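Local structure of 2-hydroxyisobutanoyl-CoA mutase large subunit (Aquincola tertiaricarbonis, 4R3U) at residues A42-E47 / V57-T62; I237-K242 / N538-T543; A530-E535 / G562-Y567. The protein catalyses, together with its small cobalamin-binding partner subunit, the reversible isomerization of 2-hydroxyisobutanoyl-CoA to (3S)-3-hydroxybutanoyl-CoA. All coordinates share one frame; numbering follows the deposited sequence.

Overall arrangement
Two remote regions of the chain are sampled. Interaction 1 comes first in the chain and joins two loops ahead of the first barrel strand, 97-102, at the interface with the second large subunit. Interactions 2 and 3 lie on the other side of the chain's centre, their centres about 54 and 57 Å from that of interaction 1. They are about 16 Å apart centre to centre and touch through Leu-539, which packs on Val-531, Ala-532 and Trp-564. Their segments alternate along the chain: helix 226-243 of the barrel layer meets helix 540-549, while the flanking helices 518-532 and 553-564 meet each other, so the C-terminal helices pack as one group against the barrel.

Interaction 1: A42-E47 / V57-T62; sequences APERKE and VQRTYT
Arg-59 reaches from segment 57-62 to Glu-44 in segment 42-47, and this salt bridge carries the contact. Just before it in the chain, Gln-58 N donates to Tyr-61 OH over 3.0 Å, which ties the start of the loop to its later part. Arg-59 then holds CG anti to its backbone N (chi1 175°) and bends at chi3, bringing the guanidinium side-on to the carboxylate. Arg-59 NH2 gives a 2.7 Å bond to Glu-44 OE1, and Arg-59 NE a 3.0 Å bond to Glu-44 OE2. Both oxygens are met on their syn side. The two planar groups are roughly coplanar, 16° apart, though the donors stand 26° out of the carboxylate plane; two bonds side by side restrict the rotation of each group. Arginine suits the place because NE and NH2 lie next to each other and match the two oxygens of a carboxylate, while the glutamate chain, extended beyond CG, carries its charge across to the other loop. These loops belong to the N-terminal part of the chain that precedes the TIM barrel and lies along the second large subunit: Arg-92 of that subunit forms a further salt bridge to Glu-44 OE2, and Ala-42 touches a bound acyl-CoA. With a leucine in place of Arg-59 both N-H groups are gone, and the Glu-44 carboxylate would probably be freer to turn, its charge relying more on Arg-92 of the second subunit. Next along the segment, buried Thr-60 satisfies its hydroxyl with Ile-413 O of the second subunit.

Interaction 2: I237-K242 / N538-T543; sequences ITYSAK and NLMPLT
Tyr-239 and Met-540 make the apolar heart of this contact, crossing at about a right angle. Met-540 CB comes obliquely to the near end of the tyrosine ring, 3.6 Å from Tyr-239 CG, while Met-540 CG lies 3.7 Å from Tyr-239 CB. In the tyrosine, CG lies opposite the backbone N (chi1 170°), which lays the start of the ring beside Met-540. Methionine suits the place because its unbranched chain can fold, bending at chi2 and again at chi3, and still cover its neighbours. Beside this pair runs a polar one: Thr-238 and Asn-538 slide past each other in opposite senses, with Thr-238 OG1 2.8 Å from Asn-538 ND2.

In the next shell, each of these polar groups has a bond of its own. Asn-538 ND2 bonds to Asp-235 O, and Thr-238 OG1 to Arg-234 O within its own helix. The other end of the asparagine amide works locally: Asn-538 OD1 accepts from Met-540 N at 2.9 Å, in the carbonyl plane, as an Asx turn. One amide thus caps the turn leading into helix 540-549 and also bonds to Asp-235 O of helix 226-243, a double role for which asparagine, with its donor and acceptor, is well made. Asp-235 OD2 adds a bond to Leu-539 N.

Farther out, helix 183-196 completes the apolar setting, Val-191 touching Tyr-239 and Trp-184 and Leu-187 touching Met-540. Helix 226-243 lies in the crossover between neighbouring parallel strands 206-208 and 247-248, so this is packing of a C-terminal helix on the outer helical layer of a TIM barrel.

Interaction 3: A530-E535 / G562-Y567; sequences AVAKDE and GIWGTY
Ala-532 meets both Ile-563 and Trp-564 with its single methyl, and these van der Waals contacts dominate. Ala-532 CB lies 3.7 Å from Ile-563 CD1 and 3.6 Å from Trp-564 CZ2, approaching the indole obliquely. The isoleucine has CG1 between its backbone N and carbonyl carbon (chi1 63°), and Ile-563 CD1 sits 3.6 Å above the plane of the Trp-564 ring, toward the rim. A small residue suits position 532, where two bulky neighbours converge. At the margin, exposed Lys-533 adds only its aliphatic part: Lys-533 CE stands 4.1 Å from Ile-563 CG2. Trp-564 also packs on Pro-228 and Ile-232 of helix 226-243.

An aromatic contact extends the cluster, Trp-564 meeting Tyr-224 edge-to-face.

Polar bonds serve the backbone near the helix end instead. Arg-231, itself touched by Trp-564, donates to Val-531 O and Ala-532 O, carbonyls near the end of helix 518-532.

Between the two segments, then, cohesion is by shape and apolar packing: the burial of Ala-532 beside partly exposed Ile-563 and Trp-564 probably owes most to the hydrophobic effect, while an arginine from the barrel's helical layer satisfies carbonyls close by, near where helix 518-532 ends.

Interaction 1: A42-E47 / V57-T62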
# COMPACT_ATOMS: atom_id res chain seq x y z
N ALA A 42 -15.32 23.78 12.49
CA ALA A 42 -14.90 22.44 12.88
C ALA A 42 -13.43 22.44 13.35
O ALA A 42 -12.51 22.56 12.52
CB ALA A 42 -15.06 21.49 11.71
N PRO A 43 -13.17 22.32 14.69
CA PRO A 43 -11.77 22.32 15.16
C PRO A 43 -11.01 21.06 14.77
O PRO A 43 -11.62 20.08 14.36
CB PRO A 43 -11.92 22.45 16.68
CG PRO A 43 -13.23 21.85 16.98
CD PRO A 43 -14.12 22.22 15.82
N GLU A 44 -9.69 21.09 14.90
CA GLU A 44 -8.84 19.95 14.59
C GLU A 44 -8.96 18.88 15.65
O GLU A 44 -9.44 19.18 16.74
CB GLU A 44 -7.39 20.38 14.36
CG GLU A 44 -7.27 21.15 13.06
CD GLU A 44 -5.96 21.84 12.78
OE1 GLU A 44 -5.42 22.52 13.68
OE2 GLU A 44 -5.50 21.76 11.61
N ARG A 45 -8.58 17.63 15.32
CA ARG A 45 -8.69 16.49 16.24
C ARG A 45 -7.82 16.63 17.49
O ARG A 45 -8.22 16.16 18.57
CB ARG A 45 -8.36 15.18 15.53
CG ARG A 45 -9.39 14.73 14.51
CD ARG A 45 -8.96 13.47 13.78
NE ARG A 45 -7.91 13.71 12.78
CZ ARG A 45 -6.63 13.36 12.91
NH1 ARG A 45 -6.20 12.78 14.04
NH2 ARG A 45 -5.76 13.61 11.94
N LYS A 46 -6.64 17.27 17.35
CA LYS A 46 -5.64 17.47 18.40
C LYS A 46 -5.14 18.92 18.43
O LYS A 46 -5.10 19.56 17.38
CB LYS A 46 -4.45 16.55 18.14
CG LYS A 46 -4.68 15.12 18.56
CD LYS A 46 -3.74 14.19 17.84
CE LYS A 46 -3.73 12.78 18.38
NZ LYS A 46 -5.05 12.10 18.27
N GLU A 47 -4.76 19.44 19.63
CA GLU A 47 -4.23 20.80 19.78
C GLU A 47 -2.84 20.87 19.18
O GLU A 47 -2.48 21.89 18.60
CB GLU A 47 -4.18 21.22 21.25
CG GLU A 47 -5.55 21.57 21.82
CD GLU A 47 -5.97 23.02 21.67
OE1 GLU A 47 -6.20 23.67 22.71
OE2 GLU A 47 -6.07 23.50 20.51
N VAL A 57 4.54 18.01 14.83
CA VAL A 57 4.37 18.40 13.44
C VAL A 57 3.51 19.66 13.27
O VAL A 57 2.57 19.88 14.05
CB VAL A 57 3.93 17.25 12.51
CG1 VAL A 57 4.97 16.14 12.50
CG2 VAL A 57 2.55 16.71 12.87
N GLN A 58 3.87 20.50 12.27
CA GLN A 58 3.10 21.71 11.95
C GLN A 58 1.91 21.32 11.03
O GLN A 58 1.95 20.26 10.39
CB GLN A 58 3.98 22.74 11.22
CG GLN A 58 5.20 23.27 12.04
CD GLN A 58 6.20 24.05 11.21
OE1 GLN A 58 5.93 24.48 10.08
NE2 GLN A 58 7.38 24.25 11.72
N ARG A 59 0.85 22.17 10.97
CA ARG A 59 -0.32 22.01 10.12
C ARG A 59 0.13 21.85 8.67
O ARG A 59 -0.37 20.97 7.96
CB ARG A 59 -1.27 23.21 10.28
CG ARG A 59 -2.49 23.22 9.34
CD ARG A 59 -3.45 24.36 9.64
NE ARG A 59 -3.98 24.27 11.00
CZ ARG A 59 -3.56 25.01 12.03
NH1 ARG A 59 -2.65 25.96 11.85
NH2 ARG A 59 -4.06 24.81 13.24
N THR A 60 1.09 22.70 8.24
CA THR A 60 1.71 22.71 6.92
C THR A 60 3.13 23.26 7.03
O THR A 60 3.45 23.98 7.99
CB THR A 60 0.81 23.43 5.87
OG1 THR A 60 0.87 22.74 4.63
CG2 THR A 60 1.14 24.94 5.69
N TYR A 61 3.98 22.91 6.06
CA TYR A 61 5.36 23.37 5.97
C TYR A 61 5.54 24.19 4.67
O TYR A 61 4.98 23.83 3.62
CB TYR A 61 6.34 22.17 6.04
CG TYR A 61 6.39 21.49 7.39
CD1 TYR A 61 5.38 20.62 7.80
CD2 TYR A 61 7.46 21.69 8.26
CE1 TYR A 61 5.40 20.02 9.06
CE2 TYR A 61 7.51 21.07 9.51
CZ TYR A 61 6.48 20.23 9.91
OH TYR A 61 6.52 19.65 11.15
N THR A 62 6.26 25.31 4.76
CA THR A 62 6.55 26.19 3.62
C THR A 62 8.06 26.22 3.41
O THR A 62 8.79 25.58 4.17
CB THR A 62 5.95 27.58 3.84
OG1 THR A 62 6.59 28.23 4.96
CG2 THR A 62 4.42 27.54 4.00

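Interaction 2: I237-K242 / N538-T543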
# COMPACT_ATOMS: atom_id res chain seq x y z
N ILE A 237 35.43 -7.92 10.86
CA ILE A 237 35.63 -6.70 10.06
C ILE A 237 36.99 -6.65 9.41
O ILE A 237 37.03 -6.52 8.19
CB ILE A 237 35.23 -5.40 10.81
CG1 ILE A 237 33.68 -5.32 10.93
CG2 ILE A 237 35.82 -4.14 10.14
CD1 ILE A 237 33.17 -4.38 12.02
N THR A 238 38.08 -6.81 10.20
CA THR A 238 39.47 -6.79 9.68
C THR A 238 39.77 -7.92 8.69
O THR A 238 40.44 -7.67 7.69
CB THR A 238 40.50 -6.73 10.80
OG1 THR A 238 40.39 -7.92 11.60
CG2 THR A 238 40.34 -5.49 11.67
N TYR A 239 39.28 -9.15 8.97
CA TYR A 239 39.49 -10.30 8.08
C TYR A 239 38.83 -10.03 6.70
O TYR A 239 39.49 -10.19 5.66
CB TYR A 239 38.94 -11.62 8.71
CG TYR A 239 38.93 -12.78 7.73
CD1 TYR A 239 40.07 -13.54 7.50
CD2 TYR A 239 37.80 -13.05 6.96
CE1 TYR A 239 40.09 -14.55 6.54
CE2 TYR A 239 37.82 -14.04 5.98
CZ TYR A 239 38.96 -14.80 5.79
OH TYR A 239 38.98 -15.80 4.84
N SER A 240 37.53 -9.68 6.71
CA SER A 240 36.75 -9.38 5.51
C SER A 240 37.38 -8.28 4.66
O SER A 240 37.40 -8.42 3.44
CB SER A 240 35.33 -8.98 5.88
OG SER A 240 34.60 -10.10 6.34
N ALA A 241 37.89 -7.20 5.29
CA ALA A 241 38.53 -6.07 4.61
C ALA A 241 39.74 -6.53 3.81
O ALA A 241 39.93 -6.09 2.67
CB ALA A 241 38.93 -5.01 5.61
N LYS A 242 40.52 -7.45 4.38
CA LYS A 242 41.73 -7.97 3.76
C LYS A 242 41.53 -9.23 2.89
O LYS A 242 42.37 -9.50 2.04
CB LYS A 242 42.82 -8.22 4.84
CG LYS A 242 43.36 -6.96 5.54
CD LYS A 242 44.68 -6.49 4.90
CE LYS A 242 45.53 -5.64 5.82
NZ LYS A 242 46.90 -5.43 5.27
N ASN A 538 43.92 -12.29 14.93
CA ASN A 538 42.59 -12.49 14.36
C ASN A 538 42.15 -13.97 14.50
O ASN A 538 42.94 -14.89 14.24
CB ASN A 538 42.53 -12.02 12.90
CG ASN A 538 41.13 -11.81 12.36
OD1 ASN A 538 40.29 -12.71 12.38
ND2 ASN A 538 40.85 -10.64 11.84
N LEU A 539 40.89 -14.18 14.95
CA LEU A 539 40.31 -15.51 15.19
C LEU A 539 39.87 -16.22 13.92
O LEU A 539 39.71 -17.43 13.94
CB LEU A 539 39.11 -15.41 16.14
CG LEU A 539 39.41 -15.13 17.61
CD1 LEU A 539 38.15 -14.77 18.35
CD2 LEU A 539 40.05 -16.31 18.27
N MET A 540 39.64 -15.46 12.85
CA MET A 540 39.13 -15.98 11.57
C MET A 540 39.91 -17.11 10.89
O MET A 540 39.29 -18.14 10.63
CB MET A 540 38.73 -14.87 10.60
CG MET A 540 37.46 -14.13 11.03
SD MET A 540 36.01 -15.18 11.20
CE MET A 540 35.90 -15.89 9.55
N PRO A 541 41.23 -16.96 10.60
CA PRO A 541 41.96 -18.05 9.92
C PRO A 541 41.84 -19.44 10.53
O PRO A 541 41.61 -20.41 9.80
CB PRO A 541 43.41 -17.56 9.91
CG PRO A 541 43.30 -16.10 9.99
CD PRO A 541 42.12 -15.80 10.83
N LEU A 542 41.99 -19.55 11.86
CA LEU A 542 41.92 -20.82 12.57
C LEU A 542 40.52 -21.39 12.68
O LEU A 542 40.39 -22.61 12.68
CB LEU A 542 42.62 -20.73 13.94
CG LEU A 542 43.01 -22.03 14.64
CD1 LEU A 542 43.73 -22.98 13.71
CD2 LEU A 542 43.87 -21.72 15.80
N THR A 543 39.48 -20.52 12.78
CA THR A 543 38.07 -20.94 12.82
C THR A 543 37.72 -21.56 11.44
O THR A 543 36.98 -22.55 11.39
CB THR A 543 37.13 -19.80 13.22
OG1 THR A 543 37.63 -19.11 14.35
CG2 THR A 543 35.72 -20.29 13.53

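Interaction 3: A530-E535 / G562-Y567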
# COMPACT_ATOMS: atom_id res chain seq x y z
N ALA A 530 44.84 -19.95 22.41
CA ALA A 530 46.09 -19.19 22.35
C ALA A 530 45.95 -17.92 21.47
O ALA A 530 46.49 -16.87 21.82
CB ALA A 530 47.22 -20.06 21.84
N VAL A 531 45.21 -18.04 20.35
CA VAL A 531 44.91 -16.96 19.42
C VAL A 531 43.95 -15.99 20.12
O VAL A 531 44.14 -14.77 20.01
CB VAL A 531 44.31 -17.50 18.09
CG1 VAL A 531 43.80 -16.37 17.20
CG2 VAL A 531 45.32 -18.36 17.35
N ALA A 532 42.94 -16.52 20.86
CA ALA A 532 41.96 -15.72 21.61
C ALA A 532 42.62 -14.99 22.78
O ALA A 532 42.24 -13.86 23.08
CB ALA A 532 40.82 -16.59 22.10
N LYS A 533 43.66 -15.60 23.40
CA LYS A 533 44.41 -15.01 24.51
C LYS A 533 45.23 -13.78 24.07
O LYS A 533 45.62 -12.97 24.91
CB LYS A 533 45.29 -16.05 25.23
CG LYS A 533 44.55 -16.85 26.28
CD LYS A 533 45.56 -17.67 27.08
CE LYS A 533 44.95 -18.53 28.16
NZ LYS A 533 44.60 -17.74 29.37
N ASP A 534 45.49 -13.65 22.76
CA ASP A 534 46.21 -12.51 22.21
C ASP A 534 45.17 -11.62 21.51
O ASP A 534 44.68 -11.98 20.44
CB ASP A 534 47.29 -12.97 21.22
CG ASP A 534 48.23 -11.89 20.71
OD1 ASP A 534 47.93 -10.69 20.91
OD2 ASP A 534 49.27 -12.24 20.10
N GLU A 535 44.81 -10.47 22.15
CA GLU A 535 43.80 -9.51 21.66
C GLU A 535 44.14 -8.90 20.29
O GLU A 535 43.24 -8.44 19.59
CB GLU A 535 43.55 -8.36 22.68
CG GLU A 535 43.14 -8.73 24.11
CD GLU A 535 41.72 -9.22 24.32
OE1 GLU A 535 40.77 -8.53 23.88
OE2 GLU A 535 41.57 -10.37 24.78
N GLY A 562 35.62 -21.24 28.38
CA GLY A 562 36.63 -21.59 29.37
C GLY A 562 37.61 -20.48 29.71
O GLY A 562 38.10 -20.41 30.85
N ILE A 563 37.90 -19.58 28.74
CA ILE A 563 38.80 -18.42 28.96
C ILE A 563 38.05 -17.07 29.10
O ILE A 563 38.59 -16.15 29.71
CB ILE A 563 40.00 -18.34 27.95
CG1 ILE A 563 39.54 -18.15 26.49
CG2 ILE A 563 40.96 -19.53 28.10
CD1 ILE A 563 40.37 -17.16 25.73
N TRP A 564 36.85 -16.97 28.52
CA TRP A 564 36.06 -15.73 28.49
C TRP A 564 34.86 -15.67 29.42
O TRP A 564 34.44 -14.58 29.83
CB TRP A 564 35.60 -15.43 27.05
CG TRP A 564 36.70 -14.93 26.16
CD1 TRP A 564 37.88 -14.35 26.55
CD2 TRP A 564 36.71 -14.93 24.72
NE1 TRP A 564 38.62 -14.00 25.45
CE2 TRP A 564 37.93 -14.34 24.31
CE3 TRP A 564 35.80 -15.35 23.74
CZ2 TRP A 564 38.26 -14.18 22.95
CZ3 TRP A 564 36.14 -15.20 22.40
CH2 TRP A 564 37.36 -14.64 22.02
N GLY A 565 34.29 -16.83 29.74
CA GLY A 565 33.10 -16.90 30.57
C GLY A 565 31.87 -16.59 29.75
O GLY A 565 31.92 -16.62 28.52
N THR A 566 30.76 -16.32 30.41
CA THR A 566 29.50 -15.99 29.74
C THR A 566 28.94 -14.71 30.28
O THR A 566 29.28 -14.31 31.40
CB THR A 566 28.49 -17.14 29.86
OG1 THR A 566 28.17 -17.36 31.24
CG2 THR A 566 28.98 -18.43 29.22
N TYR A 567 28.08 -14.05 29.49
CA TYR A 567 27.45 -12.81 29.89
C TYR A 567 26.04 -13.11 30.43
O TYR A 567 25.38 -14.06 29.96
CB TYR A 567 27.37 -11.86 28.68
CG TYR A 567 26.69 -10.53 28.94
CD1 TYR A 567 27.41 -9.44 29.42
CD2 TYR A 567 25.32 -10.37 28.72
CE1 TYR A 567 26.78 -8.21 29.66
CE2 TYR A 567 24.68 -9.16 28.99
CZ TYR A 567 25.42 -8.07 29.44
OH TYR A 567 24.80 -6.86 29.66